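Local coordinates for protein nucleoporin NUP159 (Saccharomyces cerevisiae, PDB 1XIP) that serves in the nuclear pore complex, where its N-terminal beta-propeller domain tethers the helicase Dbp5 to the pore during mRNA export, at residues P10-E15 with D309-I314; M279-L284 with N295-S300; K159-N164 with G192-Q197; K133-T138 with V170-L175. One frame throughout, in Å; residues are numbered along the deposited sequence.

Interaction 1. Residues P10-E15 with D309-I314; sequences PTETSE and DSKQVI
E12 and V313 supply the backbone hydrogen bond that ties these segments, E12 N to V313 O at 2.9 Å. T11 pairs with V313 and E12 with I314 in parallel register, and CA-H...O contacts from T11 CA to V313 O (3.4 Å) and from I314 CA to E12 O (3.3 Å) complete the ladder.

Charge gathers beside E12. K311 NZ sits on the syn lone pair of D309 OD2 at 2.9 Å but lies 3.8 Å from E12 OE1, a long salt bridge; the lysine plausibly offsets repulsion between the two carboxylates. D309 OD1 takes K311 N and Q312 N from opposite faces of its plane, and the Asx turn this makes shapes the loop leading into the strand.

Side-chain packing completes the contact. The Q312 side chain crosses that of E12 at about a right angle, NE2 3.4 Å from E12 CB. E12 lies alongside I314, its OE2 3.7 Å from I314 CG1. On the other face T11 OG1 rests against V313 CB and is hydrogen-bonded to D265.

Here an N-terminal strand is laid parallel against a strand that, through the backbone bond of I314 with I307, probably forms the outer strand of a beta-propeller blade.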
loop_
_atom_site.group_PDB
_atom_site.type_symbol
_atom_site.label_atom_id
_atom_site.label_comp_id
_atom_site.label_asym_id
_atom_site.label_seq_id
_atom_site.Cartn_x
_atom_site.Cartn_y
_atom_site.Cartn_z
ATOM N N PRO A 10 -10.979 -6.848 -19.017
ATOM C CA PRO A 10 -10.191 -7.855 -19.733
ATOM C C PRO A 10 -8.683 -7.780 -19.440
ATOM O O PRO A 10 -8.180 -6.746 -19.011
ATOM C CB PRO A 10 -10.493 -7.545 -21.204
ATOM C CG PRO A 10 -11.317 -6.267 -21.194
ATOM C CD PRO A 10 -11.181 -5.644 -19.837
ATOM N N THR A 11 -7.984 -8.889 -19.650
ATOM C CA THR A 11 -6.559 -8.947 -19.402
ATOM C C THR A 11 -5.778 -9.044 -20.702
ATOM O O THR A 11 -5.978 -9.970 -21.505
ATOM C CB THR A 11 -6.210 -10.119 -18.480
ATOM O OG1 THR A 11 -6.740 -9.870 -17.164
ATOM C CG2 THR A 11 -4.686 -10.190 -18.257
ATOM N N GLU A 12 -4.887 -8.076 -20.893
ATOM C CA GLU A 12 -4.011 -8.033 -22.041
ATOM C C GLU A 12 -2.737 -8.791 -21.725
ATOM O O GLU A 12 -2.138 -8.583 -20.678
ATOM C CB GLU A 12 -3.686 -6.583 -22.394
ATOM C CG GLU A 12 -2.852 -6.410 -23.648
ATOM C CD GLU A 12 -2.316 -5.007 -23.786
ATOM O OE1 GLU A 12 -2.873 -4.226 -24.580
ATOM O OE2 GLU A 12 -1.325 -4.682 -23.110
ATOM N N THR A 13 -2.360 -9.699 -22.621
ATOM C CA THR A 13 -1.036 -10.287 -22.620
ATOM C C THR A 13 -0.131 -9.367 -23.410
ATOM O O THR A 13 -0.373 -9.102 -24.585
ATOM C CB THR A 13 -1.061 -11.671 -23.263
ATOM O OG1 THR A 13 -2.039 -12.469 -22.604
ATOM C CG2 THR A 13 0.243 -12.404 -22.993
ATOM N N SER A 14 0.901 -8.863 -22.753
ATOM C CA SER A 14 1.788 -7.895 -23.373
ATOM C C SER A 14 3.180 -8.468 -23.472
ATOM O O SER A 14 3.693 -9.041 -22.505
ATOM C CB SER A 14 1.806 -6.589 -22.570
ATOM O OG SER A 14 2.499 -5.557 -23.263
ATOM N N GLU A 15 3.788 -8.317 -24.644
ATOM C CA GLU A 15 5.163 -8.741 -24.848
ATOM C C GLU A 15 6.144 -7.588 -24.637
ATOM O O GLU A 15 7.337 -7.694 -24.976
ATOM C CB GLU A 15 5.331 -9.349 -26.243
ATOM C CG GLU A 15 6.398 -10.432 -26.302
ATOM C CD GLU A 15 5.950 -11.678 -27.034
ATOM O OE1 GLU A 15 4.764 -12.087 -26.886
ATOM O OE2 GLU A 15 6.800 -12.253 -27.756
ATOM N N ASP A 309 -2.496 -0.769 -16.471
ATOM C CA ASP A 309 -1.926 0.208 -17.408
ATOM C C ASP A 309 -2.761 1.494 -17.616
ATOM O O ASP A 309 -2.441 2.295 -18.490
ATOM C CB ASP A 309 -1.585 -0.459 -18.747
ATOM C CG ASP A 309 -2.734 -0.618 -19.715
ATOM O OD1 ASP A 309 -3.897 -0.362 -19.325
ATOM O OD2 ASP A 309 -2.507 -1.000 -20.885
ATOM N N SER A 310 -3.811 1.677 -16.808
ATOM C CA SER A 310 -4.703 2.841 -16.904
ATOM C C SER A 310 -6.069 2.453 -17.503
ATOM O O SER A 310 -7.051 3.162 -17.330
ATOM C CB SER A 310 -4.051 3.964 -17.712
ATOM O OG SER A 310 -4.454 3.892 -19.063
ATOM N N LYS A 311 -6.094 1.330 -18.228
ATOM C CA LYS A 311 -7.332 0.889 -18.898
ATOM C C LYS A 311 -7.671 -0.600 -18.722
ATOM O O LYS A 311 -8.836 -0.976 -18.818
ATOM C CB LYS A 311 -7.275 1.221 -20.395
ATOM C CG LYS A 311 -6.058 0.643 -21.143
ATOM C CD LYS A 311 -6.385 0.274 -22.592
ATOM C CE LYS A 311 -5.137 0.217 -23.482
ATOM N NZ LYS A 311 -4.304 -0.995 -23.214
ATOM N N GLN A 312 -6.648 -1.422 -18.481
ATOM C CA GLN A 312 -6.829 -2.847 -18.278
ATOM C C GLN A 312 -5.653 -3.454 -17.524
ATOM O O GLN A 312 -4.627 -2.800 -17.334
ATOM C CB GLN A 312 -7.032 -3.563 -19.612
ATOM C CG GLN A 312 -5.744 -3.863 -20.382
ATOM C CD GLN A 312 -5.959 -3.937 -21.879
ATOM O OE1 GLN A 312 -5.472 -3.086 -22.615
ATOM N NE2 GLN A 312 -6.683 -4.954 -22.333
ATOM N N VAL A 313 -5.817 -4.716 -17.113
ATOM C CA VAL A 313 -4.784 -5.472 -16.412
ATOM C C VAL A 313 -3.859 -6.096 -17.430
ATOM O O VAL A 313 -4.311 -6.577 -18.457
ATOM C CB VAL A 313 -5.405 -6.605 -15.526
ATOM C CG1 VAL A 313 -4.320 -7.473 -14.874
ATOM C CG2 VAL A 313 -6.316 -6.029 -14.478
ATOM N N ILE A 314 -2.566 -6.099 -17.141
ATOM C CA ILE A 314 -1.574 -6.640 -18.062
ATOM C C ILE A 314 -0.834 -7.813 -17.468
ATOM O O ILE A 314 -0.251 -7.716 -16.396
ATOM C CB ILE A 314 -0.578 -5.560 -18.441
ATOM C CG1 ILE A 314 -1.230 -4.561 -19.381
ATOM C CG2 ILE A 314 0.687 -6.157 -19.062
ATOM C CD1 ILE A 314 -0.706 -3.198 -19.153
#

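Interaction 2. Residues M279-L284 with N295-S300; sequences MYKVTL and NVLASS
Y280 and A298 exchange a pair of backbone hydrogen bonds, Y280 N to A298 O at 2.7 Å and A298 N to Y280 O at 3.1 Å, and V282 and V296 do the same two residues along. M279, K281 and T283 face S299, L297 and N295 as non-hydrogen-bonded pairs.

On the M279 face, the selenium of the selenomethionine at 279 swings back over the partner strand, SE 3.3 Å from A298 O, because its chain bends at chi2 (70°). K281 and L297 run side by side, with L297 CD2 3.9 Å from K281 CG. T283 OG1 donates to N295 OD1 at 3.1 Å, nearly in line with that C=O, joining two side chains that point the same way.

On the other face, Y280 CB meets A298 CB at 4.1 Å, and the ring turns its edge, through CE2, to S300 N (3.8 Å). The Y280 hydroxyl is fixed by L40 O, while K281 NZ is held by I221 O.

Around this hairpin, Y280 and V282 pack on strand 337-343 of one neighbouring blade, and M279 and K281 on strand 215-221 of the other. W308 of strand 306-308, the next strand of the same sheet, covers N295 and L297.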
loop_
_atom_site.group_PDB
_atom_site.type_symbol
_atom_site.label_atom_id
_atom_site.label_comp_id
_atom_site.label_asym_id
_atom_site.label_seq_id
_atom_site.Cartn_x
_atom_site.Cartn_y
_atom_site.Cartn_z
HETATM N N MSE A 279 -4.258 -2.535 0.092
HETATM C CA MSE A 279 -3.766 -2.628 -1.271
HETATM C C MSE A 279 -2.560 -1.716 -1.439
HETATM O O MSE A 279 -2.688 -0.508 -1.274
HETATM C CB MSE A 279 -4.880 -2.220 -2.251
HETATM C CG MSE A 279 -4.526 -2.371 -3.725
HETATM SE SE MSE A 279 -4.368 -4.259 -4.297
HETATM C CE MSE A 279 -6.154 -4.889 -3.823
ATOM N N TYR A 280 -1.404 -2.302 -1.764
ATOM C CA TYR A 280 -0.171 -1.553 -2.037
ATOM C C TYR A 280 -0.159 -1.024 -3.467
ATOM O O TYR A 280 -0.481 -1.760 -4.393
ATOM C CB TYR A 280 1.063 -2.426 -1.758
ATOM C CG TYR A 280 1.161 -2.824 -0.307
ATOM C CD1 TYR A 280 1.828 -2.017 0.612
ATOM C CD2 TYR A 280 0.537 -3.974 0.162
ATOM C CE1 TYR A 280 1.897 -2.358 1.937
ATOM C CE2 TYR A 280 0.585 -4.316 1.487
ATOM C CZ TYR A 280 1.264 -3.504 2.376
ATOM O OH TYR A 280 1.332 -3.852 3.714
ATOM N N LYS A 281 0.168 0.256 -3.632
ATOM C CA LYS A 281 0.193 0.888 -4.944
ATOM C C LYS A 281 1.441 1.747 -5.173
ATOM O O LYS A 281 1.809 2.588 -4.362
ATOM C CB LYS A 281 -1.073 1.709 -5.202
ATOM C CG LYS A 281 -1.164 2.275 -6.628
ATOM C CD LYS A 281 -2.100 3.481 -6.728
ATOM C CE LYS A 281 -1.680 4.642 -5.811
ATOM N NZ LYS A 281 -2.791 5.624 -5.528
ATOM N N VAL A 282 2.081 1.500 -6.306
ATOM C CA VAL A 282 3.219 2.255 -6.751
ATOM C C VAL A 282 2.866 2.769 -8.139
ATOM O O VAL A 282 2.353 2.029 -8.967
ATOM C CB VAL A 282 4.450 1.362 -6.788
ATOM C CG1 VAL A 282 5.402 1.798 -7.868
ATOM C CG2 VAL A 282 5.128 1.371 -5.443
ATOM N N THR A 283 3.110 4.050 -8.373
ATOM C CA THR A 283 2.726 4.680 -9.624
ATOM C C THR A 283 3.954 5.065 -10.423
ATOM O O THR A 283 4.829 5.758 -9.922
ATOM C CB THR A 283 1.869 5.914 -9.353
ATOM O OG1 THR A 283 0.731 5.549 -8.558
ATOM C CG2 THR A 283 1.282 6.436 -10.640
ATOM N N LEU A 284 4.018 4.591 -11.668
ATOM C CA LEU A 284 5.086 4.953 -12.607
ATOM C C LEU A 284 4.498 5.688 -13.807
ATOM O O LEU A 284 4.241 5.082 -14.852
ATOM C CB LEU A 284 5.868 3.714 -13.063
ATOM C CG LEU A 284 6.178 2.691 -11.978
ATOM C CD1 LEU A 284 6.727 1.426 -12.582
ATOM C CD2 LEU A 284 7.150 3.274 -10.983
ATOM N N ASN A 295 0.346 1.379 -12.838
ATOM C CA ASN A 295 0.313 1.119 -11.402
ATOM C C ASN A 295 0.633 -0.306 -11.076
ATOM O O ASN A 295 -0.038 -1.206 -11.534
ATOM C CB ASN A 295 -1.041 1.469 -10.820
ATOM C CG ASN A 295 -1.436 2.849 -11.127
ATOM O OD1 ASN A 295 -0.887 3.789 -10.568
ATOM N ND2 ASN A 295 -2.366 3.006 -12.054
ATOM N N VAL A 296 1.673 -0.497 -10.276
ATOM C CA VAL A 296 2.035 -1.803 -9.752
ATOM C C VAL A 296 1.279 -2.010 -8.458
ATOM O O VAL A 296 1.285 -1.137 -7.577
ATOM C CB VAL A 296 3.532 -1.889 -9.469
ATOM C CG1 VAL A 296 3.905 -3.263 -8.998
ATOM C CG2 VAL A 296 4.329 -1.517 -10.727
ATOM N N LEU A 297 0.622 -3.167 -8.352
ATOM C CA LEU A 297 -0.245 -3.458 -7.210
ATOM C C LEU A 297 0.100 -4.760 -6.507
ATOM O O LEU A 297 0.486 -5.735 -7.140
ATOM C CB LEU A 297 -1.709 -3.471 -7.642
ATOM C CG LEU A 297 -2.209 -2.200 -8.290
ATOM C CD1 LEU A 297 -3.271 -2.521 -9.297
ATOM C CD2 LEU A 297 -2.727 -1.281 -7.212
ATOM N N ALA A 298 -0.041 -4.753 -5.188
ATOM C CA ALA A 298 0.220 -5.906 -4.353
ATOM C C ALA A 298 -0.723 -5.806 -3.198
ATOM O O ALA A 298 -1.341 -4.754 -2.976
ATOM C CB ALA A 298 1.630 -5.881 -3.855
ATOM N N SER A 299 -0.831 -6.882 -2.435
ATOM C CA SER A 299 -1.875 -6.976 -1.442
ATOM C C SER A 299 -1.333 -7.641 -0.207
ATOM O O SER A 299 -0.485 -8.525 -0.305
ATOM C CB SER A 299 -3.016 -7.800 -2.021
ATOM O OG SER A 299 -4.103 -7.948 -1.133
ATOM N N SER A 300 -1.826 -7.210 0.957
ATOM C CA SER A 300 -1.518 -7.859 2.236
ATOM C C SER A 300 -2.043 -9.302 2.263
ATOM O O SER A 300 -1.576 -10.136 3.050
ATOM C CB SER A 300 -2.072 -7.039 3.425
ATOM O OG SER A 300 -3.508 -6.998 3.465
#

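Interaction 3. Residues K159-N164 with G192-Q197; sequences KQLAQN and GEMEKQ
K159 with G192 and L161 with M194 are the nearest CA pairs, at 8.3 Å and 8.6 Å, so the two strands meet through side chains with no hydrogen bond between them.

L161 does the central work. Its CG stands anti to the carbonyl carbon (chi1 -62°), and the CD2 methyl beyond it touches the selenium of the selenomethionine at 194, CD2 to SE 3.7 Å. The two side chains approach at a slant. L161 belongs to a classic beta bulge: it and A162 both face L148 of the adjoining strand.

K159 makes the second bridge. Its aliphatic arm passes G192, with CE 4.0 Å from G192 O, and then turns at chi3 and chi4 toward E193. There K159 NZ and E193 OE2 form a long salt bridge of 3.9 Å, weak and on the exposed side of the protein. G192 adopts a positive phi (93°) just before strand 193-200, at the end of the tight turn that follows strand 184-190.

M194 is backed by L175, F187 and W189 within its own sheet, while L161 rests on A150. Strands 158-165 and 193-200 are the last strands of two successive four-stranded blades, and this meeting of their edges through side chains belongs to the outer surface of a beta-propeller.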
loop_
_atom_site.group_PDB
_atom_site.type_symbol
_atom_site.label_atom_id
_atom_site.label_comp_id
_atom_site.label_asym_id
_atom_site.label_seq_id
_atom_site.Cartn_x
_atom_site.Cartn_y
_atom_site.Cartn_z
ATOM N N LYS A 159 -7.904 18.117 12.295
ATOM C CA LYS A 159 -9.239 18.306 11.716
ATOM C C LYS A 159 -9.974 16.961 11.598
ATOM O O LYS A 159 -9.345 15.923 11.530
ATOM C CB LYS A 159 -9.088 18.912 10.319
ATOM C CG LYS A 159 -10.195 19.873 9.894
ATOM C CD LYS A 159 -9.979 20.377 8.451
ATOM C CE LYS A 159 -8.895 21.480 8.383
ATOM N NZ LYS A 159 -9.364 22.750 7.720
ATOM N N GLN A 160 -11.299 16.984 11.561
ATOM C CA GLN A 160 -12.074 15.765 11.331
ATOM C C GLN A 160 -12.654 15.777 9.923
ATOM O O GLN A 160 -13.422 16.671 9.577
ATOM C CB GLN A 160 -13.189 15.629 12.369
ATOM C CG GLN A 160 -13.301 14.253 13.005
ATOM C CD GLN A 160 -12.039 13.842 13.760
ATOM O OE1 GLN A 160 -11.267 14.698 14.220
ATOM N NE2 GLN A 160 -11.821 12.533 13.882
ATOM N N LEU A 161 -12.289 14.792 9.109
ATOM C CA LEU A 161 -12.654 14.814 7.700
ATOM C C LEU A 161 -13.950 14.091 7.397
ATOM O O LEU A 161 -14.844 14.658 6.769
ATOM C CB LEU A 161 -11.535 14.255 6.832
ATOM C CG LEU A 161 -10.203 14.995 6.862
ATOM C CD1 LEU A 161 -9.135 14.105 6.289
ATOM C CD2 LEU A 161 -10.291 16.337 6.112
ATOM N N ALA A 162 -14.056 12.838 7.834
ATOM C CA ALA A 162 -15.236 12.039 7.535
ATOM C C ALA A 162 -15.488 10.999 8.603
ATOM O O ALA A 162 -14.700 10.860 9.540
ATOM C CB ALA A 162 -15.110 11.383 6.170
ATOM N N GLN A 163 -16.601 10.281 8.459
ATOM C CA GLN A 163 -16.977 9.219 9.384
ATOM C C GLN A 163 -17.439 7.980 8.645
ATOM O O GLN A 163 -17.785 8.048 7.454
ATOM C CB GLN A 163 -18.106 9.681 10.288
ATOM C CG GLN A 163 -17.658 10.231 11.612
ATOM C CD GLN A 163 -18.351 11.524 11.935
ATOM O OE1 GLN A 163 -17.751 12.597 11.826
ATOM N NE2 GLN A 163 -19.622 11.439 12.312
ATOM N N ASN A 164 -17.457 6.854 9.366
ATOM C CA ASN A 164 -17.946 5.579 8.845
ATOM C C ASN A 164 -17.143 5.044 7.669
ATOM O O ASN A 164 -17.657 4.272 6.859
ATOM C CB ASN A 164 -19.421 5.692 8.458
ATOM C CG ASN A 164 -20.315 5.909 9.652
ATOM O OD1 ASN A 164 -20.181 5.225 10.670
ATOM N ND2 ASN A 164 -21.241 6.856 9.536
ATOM N N GLY A 192 -5.181 19.915 3.080
ATOM C CA GLY A 192 -6.072 19.808 4.230
ATOM C C GLY A 192 -7.522 20.150 3.924
ATOM O O GLY A 192 -8.425 19.841 4.710
ATOM N N GLU A 193 -7.744 20.780 2.776
ATOM C CA GLU A 193 -9.061 21.270 2.389
ATOM C C GLU A 193 -9.684 20.374 1.322
ATOM O O GLU A 193 -8.979 19.830 0.470
ATOM C CB GLU A 193 -8.953 22.712 1.870
ATOM C CG GLU A 193 -10.058 23.642 2.349
ATOM C CD GLU A 193 -9.736 24.307 3.677
ATOM O OE1 GLU A 193 -10.635 24.986 4.229
ATOM O OE2 GLU A 193 -8.592 24.152 4.169
HETATM N N MSE A 194 -11.008 20.236 1.364
HETATM C CA MSE A 194 -11.702 19.339 0.442
HETATM C C MSE A 194 -13.120 19.741 0.069
HETATM O O MSE A 194 -13.865 20.287 0.883
HETATM C CB MSE A 194 -11.714 17.922 0.996
HETATM C CG MSE A 194 -12.265 17.804 2.399
HETATM SE SE MSE A 194 -12.214 15.959 3.009
HETATM C CE MSE A 194 -11.378 15.131 1.503
ATOM N N GLU A 195 -13.474 19.439 -1.177
ATOM C CA GLU A 195 -14.790 19.723 -1.721
ATOM C C GLU A 195 -15.304 18.492 -2.462
ATOM O O GLU A 195 -14.629 17.985 -3.365
ATOM C CB GLU A 195 -14.725 20.919 -2.684
ATOM C CG GLU A 195 -14.441 22.263 -2.019
ATOM C CD GLU A 195 -15.128 23.430 -2.720
ATOM O OE1 GLU A 195 -16.180 23.206 -3.374
ATOM O OE2 GLU A 195 -14.618 24.573 -2.612
ATOM N N LYS A 196 -16.496 18.025 -2.082
ATOM C CA LYS A 196 -17.134 16.871 -2.720
ATOM C C LYS A 196 -17.089 16.980 -4.239
ATOM O O LYS A 196 -17.476 17.995 -4.799
ATOM C CB LYS A 196 -18.583 16.742 -2.247
ATOM C CG LYS A 196 -18.795 15.690 -1.168
ATOM C CD LYS A 196 -19.798 14.619 -1.599
ATOM C CE LYS A 196 -21.054 14.671 -0.736
ATOM N NZ LYS A 196 -20.880 13.959 0.563
ATOM N N GLN A 197 -16.579 15.950 -4.892
ATOM C CA GLN A 197 -16.482 15.923 -6.345
ATOM C C GLN A 197 -17.689 15.142 -6.842
ATOM O O GLN A 197 -18.529 15.679 -7.569
ATOM C CB GLN A 197 -15.180 15.229 -6.789
ATOM C CG GLN A 197 -14.267 16.022 -7.757
ATOM C CD GLN A 197 -12.910 15.316 -8.019
ATOM O OE1 GLN A 197 -11.850 15.939 -7.931
ATOM N NE2 GLN A 197 -12.957 14.026 -8.339
#

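Interaction 4. Residues K133-T138 with V170-L175; sequences KNVNNT and VTNSQL
T138 O, at the foot of the turn that presents V135 to T171 and N172, is gripped twice: V135 N reaches it at 3.0 Å and N134 ND2 also at 3.0 Å, the amide nitrogen standing above the carbonyl plane. The same ND2 gives a second bond to N136 O at 3.3 Å, so one asparagine side chain pins the turn from within.

V135 leans across to the other segment: CG2, anti to the backbone N, is the branch that reaches T171 O, at 3.5 Å, and lies next to N172 CA. Farther out, N172 ND2 makes a weak hydrogen bond to N136 OD1 at 3.2 Å, the two amide planes 77° apart. At the inner end the side chains of K133 and V170 run antiparallel past one another, K133 CB against V170 CG2 at 3.6 Å. The second turn has its own brace, T171 OG1 taking weak bonds from S173 N and Q174 N.

These are the turns between the first two strands of neighbouring blades, 129-134 to 138-143 and 167-170 to 174-179. W189 of strand 184-190 packs on V135, T138 and L175, while I221 of strand 215-221, in the blade beyond, touches T171 and Q174.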
loop_
_atom_site.group_PDB
_atom_site.type_symbol
_atom_site.label_atom_id
_atom_site.label_comp_id
_atom_site.label_asym_id
_atom_site.label_seq_id
_atom_site.Cartn_x
_atom_site.Cartn_y
_atom_site.Cartn_z
ATOM N N LYS A 133 -1.784 7.998 5.646
ATOM C CA LYS A 133 -1.186 8.429 4.399
ATOM C C LYS A 133 -0.657 9.833 4.561
ATOM O O LYS A 133 -1.332 10.724 5.115
ATOM C CB LYS A 133 -2.202 8.410 3.268
ATOM C CG LYS A 133 -1.978 7.341 2.199
ATOM C CD LYS A 133 -0.752 7.609 1.289
ATOM C CE LYS A 133 -0.180 6.274 0.696
ATOM N NZ LYS A 133 1.321 6.265 0.414
ATOM N N ASN A 134 0.558 10.035 4.075
ATOM C CA ASN A 134 1.124 11.359 4.026
ATOM C C ASN A 134 0.928 11.973 2.649
ATOM O O ASN A 134 1.189 11.319 1.639
ATOM C CB ASN A 134 2.596 11.308 4.380
ATOM C CG ASN A 134 3.290 12.614 4.116
ATOM O OD1 ASN A 134 4.328 12.646 3.464
ATOM N ND2 ASN A 134 2.709 13.713 4.609
ATOM N N VAL A 135 0.448 13.212 2.588
ATOM C CA VAL A 135 0.288 13.829 1.266
ATOM C C VAL A 135 1.248 14.991 1.012
ATOM O O VAL A 135 2.165 14.871 0.172
ATOM C CB VAL A 135 -1.195 14.075 0.837
ATOM C CG1 VAL A 135 -2.034 14.615 1.973
ATOM C CG2 VAL A 135 -1.252 14.958 -0.390
ATOM N N ASN A 136 1.108 16.091 1.737
ATOM C CA ASN A 136 2.182 17.079 1.675
ATOM C C ASN A 136 2.759 17.299 3.048
ATOM O O ASN A 136 3.681 16.604 3.462
ATOM C CB ASN A 136 1.698 18.389 1.052
ATOM C CG ASN A 136 1.436 18.259 -0.430
ATOM O OD1 ASN A 136 2.341 17.952 -1.213
ATOM N ND2 ASN A 136 0.187 18.470 -0.827
ATOM N N ASN A 137 2.199 18.269 3.752
ATOM C CA ASN A 137 2.529 18.518 5.141
ATOM C C ASN A 137 1.418 18.023 6.031
ATOM O O ASN A 137 1.201 18.546 7.127
ATOM C CB ASN A 137 2.749 20.018 5.382
ATOM C CG ASN A 137 3.901 20.558 4.594
ATOM O OD1 ASN A 137 5.029 20.048 4.682
ATOM N ND2 ASN A 137 3.633 21.579 3.787
ATOM N N THR A 138 0.687 17.026 5.558
ATOM C CA THR A 138 -0.427 16.539 6.336
ATOM C C THR A 138 -0.483 15.012 6.345
ATOM O O THR A 138 -0.129 14.349 5.357
ATOM C CB THR A 138 -1.758 17.170 5.860
ATOM O OG1 THR A 138 -2.081 16.652 4.578
ATOM C CG2 THR A 138 -1.620 18.670 5.571
ATOM N N VAL A 170 -5.495 8.783 -0.864
ATOM C CA VAL A 170 -5.240 10.157 -1.306
ATOM C C VAL A 170 -4.164 10.238 -2.346
ATOM O O VAL A 170 -3.225 9.417 -2.368
ATOM C CB VAL A 170 -4.749 11.095 -0.185
ATOM C CG1 VAL A 170 -5.845 12.045 0.243
ATOM C CG2 VAL A 170 -4.149 10.345 0.968
ATOM N N THR A 171 -4.298 11.250 -3.201
ATOM C CA THR A 171 -3.204 11.729 -4.024
ATOM C C THR A 171 -2.970 13.189 -3.662
ATOM O O THR A 171 -3.587 13.713 -2.740
ATOM C CB THR A 171 -3.549 11.619 -5.516
ATOM O OG1 THR A 171 -4.721 12.414 -5.801
ATOM C CG2 THR A 171 -3.944 10.188 -5.885
ATOM N N ASN A 172 -2.099 13.851 -4.404
ATOM C CA ASN A 172 -1.889 15.266 -4.221
ATOM C C ASN A 172 -3.146 16.128 -4.378
ATOM O O ASN A 172 -3.203 17.230 -3.847
ATOM C CB ASN A 172 -0.817 15.758 -5.173
ATOM C CG ASN A 172 -0.145 16.990 -4.666
ATOM O OD1 ASN A 172 -0.557 18.110 -4.982
ATOM N ND2 ASN A 172 0.878 16.805 -3.835
ATOM N N SER A 173 -4.149 15.622 -5.099
ATOM C CA SER A 173 -5.309 16.440 -5.472
ATOM C C SER A 173 -6.675 15.794 -5.253
ATOM O O SER A 173 -7.697 16.452 -5.408
ATOM C CB SER A 173 -5.176 16.909 -6.917
ATOM O OG SER A 173 -5.015 15.807 -7.783
ATOM N N GLN A 174 -6.689 14.516 -4.870
ATOM C CA GLN A 174 -7.942 13.785 -4.659
ATOM C C GLN A 174 -7.951 12.997 -3.346
ATOM O O GLN A 174 -6.903 12.572 -2.870
ATOM C CB GLN A 174 -8.166 12.841 -5.827
ATOM C CG GLN A 174 -9.587 12.386 -6.030
ATOM C CD GLN A 174 -9.691 11.405 -7.189
ATOM O OE1 GLN A 174 -8.688 11.136 -7.874
ATOM N NE2 GLN A 174 -10.898 10.875 -7.426
ATOM N N LEU A 175 -9.140 12.820 -2.768
ATOM C CA LEU A 175 -9.348 11.950 -1.600
ATOM C C LEU A 175 -10.582 11.087 -1.817
ATOM O O LEU A 175 -11.696 11.602 -1.979
ATOM C CB LEU A 175 -9.499 12.772 -0.303
ATOM C CG LEU A 175 -9.769 12.161 1.105
ATOM C CD1 LEU A 175 -9.703 10.658 1.199
ATOM C CD2 LEU A 175 -8.815 12.749 2.133
#

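In the fold
All four contacts belong to one beta-propeller. Interaction 2 is the core of the set, a buried hairpin contact with its centre about 6 Å from the centre of the chain, and interaction 1 probably extends the same blade, adding a partly exposed charged network to its backbone pairing. Interactions 3 and 4 are surface contacts between another pair of successive blades: 3 joins their last strands, 4 the turns of their inner ones, one through a methyl-selenium contact and a long ion pair, the other through valine methyls and a weak amide-amide bond. They meet where M194 CE packs 3.4 Å from L175 CG. In these four, backbone pairing joins strands in interactions 1 and 2, while 3 and 4 link blades by side chains.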